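Aluminum resistance protein (Clostridium novyi, PDB 3I16) is probably a pyridoxal-5'-phosphate-dependent carbon-sulfur lyase of the methionine gamma-lyase family, possibly involved in aluminum resistance. Local coordinates at residues 193-198 against 327-332. Sequence-based numbering, arbitrary orientation.
Sequences ALLIED and DEKRSD. With EDO (1,2-ethanediol), chain N.
Ala193 meets Ser331 and Asp332 where two parts of a PLP-dependent lyase of the aminotransferase clan come together: the N-terminal lead-in to helix 196-209, which follows a strand of the seven-stranded mixed sheet, and the loop joining strands 321-323 and 335-338 of the six-stranded antiparallel sheet. The methyl CB of Ala193 lies 3.4 Å from OD2 of Asp332, an oxygen also hydrogen-bonded to Ser185 of the PLP pocket; the Asp332 side chain is about 7 Å from the bound cofactor. A water between the backbones lies within hydrogen-bonding reach of Ala193 O and Lys329 O and accepts a weak bond from Ser331 N.

At Leu194, the carbonyl O accepts from Ser331 OG; the modelled length of 2.5 Å is doubtful, because this O also lies too close to Ser331 CB. OG reaches it from a rotamer anti to the backbone N (chi1 -152°), and it also hydrogen-bonds Arg184.

Leu195 supplies the apolar part. Its CD1 is 3.8 Å from Lys329 CD, and its CD2 lies 4.0 Å from both CB and CG of Lys329; the two side chains cross at about a right angle, in the one of two modelled lysine conformers described here.

Asp198 turns back on its own segment and, at N3, makes the N3-to-N-cap half of a capping box: Leu195, the N-cap residue, donates its N-H to OD2 at 2.9 Å, on the anti side and 25° out of the carboxylate plane. Asp198 OD2 also accepts from O2 of an ethanediol, probably from the crystallisation liquor, at 2.7 Å.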
ATOM      1  N   ALA B 193       2.079 -38.255  -0.963  1.00 21.12           N
ATOM      2  CA  ALA B 193       1.383 -37.409   0.007  1.00 19.73           C
ATOM      3  C   ALA B 193       0.168 -38.173   0.499  1.00 19.60           C
ATOM      4  O   ALA B 193      -0.392 -38.978  -0.259  1.00 18.59           O
ATOM      5  CB  ALA B 193       0.920 -36.117  -0.653  1.00 17.84           C
ATOM      6  N   LEU B 194      -0.271 -37.905   1.735  1.00 18.95           N
ATOM      7  CA  LEU B 194      -1.461 -38.577   2.284  1.00 19.22           C
ATOM      8  C   LEU B 194      -2.739 -38.095   1.642  1.00 15.97           C
ATOM      9  O   LEU B 194      -2.999 -36.903   1.581  1.00 16.40           O
ATOM     10  CB  LEU B 194      -1.631 -38.377   3.794  1.00 19.89           C
ATOM     11  CG  LEU B 194      -0.672 -39.026   4.767  1.00 21.78           C
ATOM     12  CD1 LEU B 194      -1.351 -38.995   6.126  1.00 23.38           C
ATOM     13  CD2 LEU B 194      -0.350 -40.442   4.394  1.00 21.38           C
ATOM     14  N   LEU B 195      -3.555 -39.040   1.197  1.00 15.72           N
ATOM     15  CA  LEU B 195      -4.827 -38.718   0.617  1.00 14.18           C
ATOM     16  C   LEU B 195      -5.812 -38.383   1.753  1.00 14.12           C
ATOM     17  O   LEU B 195      -5.587 -38.725   2.912  1.00 14.11           O
ATOM     18  CB  LEU B 195      -5.340 -39.899  -0.184  1.00 15.60           C
ATOM     19  CG  LEU B 195      -4.480 -40.402  -1.360  1.00 17.98           C
ATOM     20  CD1 LEU B 195      -5.036 -41.707  -1.912  1.00 19.50           C
ATOM     21  CD2 LEU B 195      -4.373 -39.377  -2.459  1.00 15.83           C
ATOM     22  N   ILE B 196      -6.910 -37.731   1.409  1.00 14.23           N
ATOM     23  CA  ILE B 196      -7.950 -37.409   2.387  1.00 13.50           C
ATOM     24  C   ILE B 196      -8.464 -38.680   3.083  1.00 14.91           C
ATOM     25  O   ILE B 196      -8.764 -38.639   4.293  1.00 14.56           O
ATOM     26  CB  ILE B 196      -9.136 -36.641   1.741  1.00 13.00           C
ATOM     27  CG1 ILE B 196      -8.701 -35.243   1.284  1.00 16.15           C
ATOM     28  CG2 ILE B 196     -10.366 -36.606   2.704  1.00 10.24           C
ATOM     29  CD1 ILE B 196      -8.233 -34.267   2.405  1.00 13.86           C
ATOM     30  N   GLU B 197      -8.569 -39.795   2.342  1.00 15.47           N
ATOM     31  CA  GLU B 197      -9.008 -41.072   2.935  1.00 16.14           C
ATOM     32  C   GLU B 197      -8.003 -41.607   3.956  1.00 16.56           C
ATOM     33  O   GLU B 197      -8.403 -42.217   4.951  1.00 14.58           O
ATOM     34  CB  GLU B 197      -9.312 -42.147   1.876  1.00 17.89           C
ATOM     35  CG  GLU B 197      -8.079 -42.678   1.141  1.00 28.27           C
ATOM     36  CD  GLU B 197      -8.367 -43.834   0.200  1.00 40.22           C
ATOM     37  OE1 GLU B 197      -9.519 -43.978  -0.258  1.00 43.82           O
ATOM     38  OE2 GLU B 197      -7.414 -44.600  -0.087  1.00 53.47           O
ATOM     39  N   ASP B 198      -6.706 -41.390   3.707  1.00 17.99           N
ATOM     40  CA  ASP B 198      -5.653 -41.809   4.650  1.00 17.62           C
ATOM     41  C   ASP B 198      -5.743 -40.947   5.903  1.00 15.57           C
ATOM     42  O   ASP B 198      -5.544 -41.423   7.007  1.00 15.19           O
ATOM     43  CB  ASP B 198      -4.247 -41.642   4.058  1.00 19.83           C
ATOM     44  CG  ASP B 198      -4.019 -42.452   2.753  1.00 22.71           C
ATOM     45  OD1 ASP B 198      -4.409 -43.622   2.674  1.00 19.22           O
ATOM     46  OD2 ASP B 198      -3.409 -41.899   1.808  1.00 23.90           O
ATOM     47  N   ASP B 327      -0.089 -40.982 -13.281  1.00 12.78           N
ATOM     48  CA  ASP B 327      -1.430 -41.495 -13.119  1.00 13.37           C
ATOM     49  C   ASP B 327      -1.805 -41.901 -11.684  1.00 15.13           C
ATOM     50  O   ASP B 327      -2.768 -42.616 -11.487  1.00 16.06           O
ATOM     51  CB  ASP B 327      -1.662 -42.651 -14.092  1.00 15.62           C
ATOM     52  CG  ASP B 327      -0.761 -43.833 -13.831  1.00 15.93           C
ATOM     53  OD1 ASP B 327       0.242 -43.711 -13.081  1.00 16.80           O
ATOM     54  OD2 ASP B 327      -1.049 -44.887 -14.400  1.00 19.14           O
ATOM     55  N   GLU B 328      -1.060 -41.450 -10.687  1.00 15.24           N
ATOM     56  CA  GLU B 328      -1.417 -41.738  -9.309  1.00 15.30           C
ATOM     57  C   GLU B 328      -2.247 -40.603  -8.752  1.00 16.00           C
ATOM     58  O   GLU B 328      -2.134 -39.475  -9.208  1.00 17.62           O
ATOM     59  CB  GLU B 328      -0.178 -41.904  -8.452  1.00 15.98           C
ATOM     60  CG  GLU B 328       0.780 -42.902  -9.019  1.00 20.48           C
ATOM     61  CD  GLU B 328       1.792 -43.332  -8.009  1.00 27.62           C
ATOM     62  OE1 GLU B 328       1.420 -44.089  -7.077  1.00 31.82           O
ATOM     63  OE2 GLU B 328       2.961 -42.945  -8.170  1.00 15.38           O
ATOM     64  N   LYS B 329      -3.065 -40.910  -7.754  1.00 16.75           N
ATOM     65  CA  LYS B 329      -3.918 -39.930  -7.089  0.50 17.10           C
ATOM     66  C   LYS B 329      -2.997 -39.042  -6.229  1.00 16.70           C
ATOM     67  O   LYS B 329      -2.217 -39.556  -5.437  1.00 17.67           O
ATOM     68  CB  LYS B 329      -4.931 -40.675  -6.213  0.50 18.33           C
ATOM     69  CG  LYS B 329      -6.251 -39.973  -5.954  0.50 24.82           C
ATOM     70  CD  LYS B 329      -7.109 -40.824  -5.013  0.50 24.11           C
ATOM     71  CE  LYS B 329      -7.168 -42.258  -5.484  0.50 25.31           C
ATOM     72  NZ  LYS B 329      -7.674 -43.191  -4.436  0.50 21.58           N
ATOM     73  N   ARG B 330      -3.101 -37.730  -6.388  1.00 15.94           N
ATOM     74  CA  ARG B 330      -2.265 -36.767  -5.684  1.00 17.36           C
ATOM     75  C   ARG B 330      -2.968 -36.018  -4.578  1.00 16.67           C
ATOM     76  O   ARG B 330      -4.142 -35.702  -4.706  1.00 18.50           O
ATOM     77  CB  ARG B 330      -1.714 -35.777  -6.697  1.00 14.41           C
ATOM     78  CG  ARG B 330      -0.761 -36.461  -7.655  1.00 16.36           C
ATOM     79  CD  ARG B 330      -0.482 -35.652  -8.886  1.00 16.35           C
ATOM     80  NE  ARG B 330       0.430 -36.379  -9.777  1.00 13.65           N
ATOM     81  CZ  ARG B 330       1.738 -36.162  -9.940  1.00 11.42           C
ATOM     82  NH1 ARG B 330       2.383 -35.194  -9.304  1.00  9.96           N
ATOM     83  NH2 ARG B 330       2.425 -36.933 -10.788  1.00 13.81           N
ATOM     84  N   SER B 331      -2.248 -35.759  -3.490  1.00 16.59           N
ATOM     85  CA  SER B 331      -2.791 -34.993  -2.359  1.00 18.37           C
ATOM     86  C   SER B 331      -2.003 -33.711  -2.125  1.00 18.58           C
ATOM     87  O   SER B 331      -2.231 -33.011  -1.133  1.00 22.46           O
ATOM     88  CB  SER B 331      -2.841 -35.843  -1.094  1.00 20.94           C
ATOM     89  OG  SER B 331      -3.892 -35.399  -0.225  1.00 12.96           O
ATOM     90  N   ASP B 332      -1.096 -33.390  -3.047  1.00 16.97           N
ATOM     91  CA  ASP B 332      -0.353 -32.121  -3.025  1.00 17.07           C
ATOM     92  C   ASP B 332       0.151 -31.801  -4.443  1.00 16.64           C
ATOM     93  O   ASP B 332       0.010 -32.615  -5.366  1.00 16.42           O
ATOM     94  CB  ASP B 332       0.762 -32.107  -1.960  1.00 16.25           C
ATOM     95  CG  ASP B 332       1.974 -32.958  -2.330  1.00 17.38           C
ATOM     96  OD1 ASP B 332       2.195 -33.254  -3.522  1.00 21.02           O
ATOM     97  OD2 ASP B 332       2.741 -33.320  -1.414  1.00 17.88           O
TER
HETATM   98  C1  EDO N 431      -0.087 -42.426   1.071  1.00 45.69           C
HETATM   99  O1  EDO N 431       0.563 -43.650   0.727  1.00 53.73           O
HETATM  100  C2  EDO N 431      -0.996 -42.026  -0.079  1.00 42.96           C
HETATM  101  O2  EDO N 431      -2.022 -43.000  -0.275  1.00 43.53           O
HETATM  102  O   HOH W   1      -0.961 -38.164  -2.977  1.00 21.02           O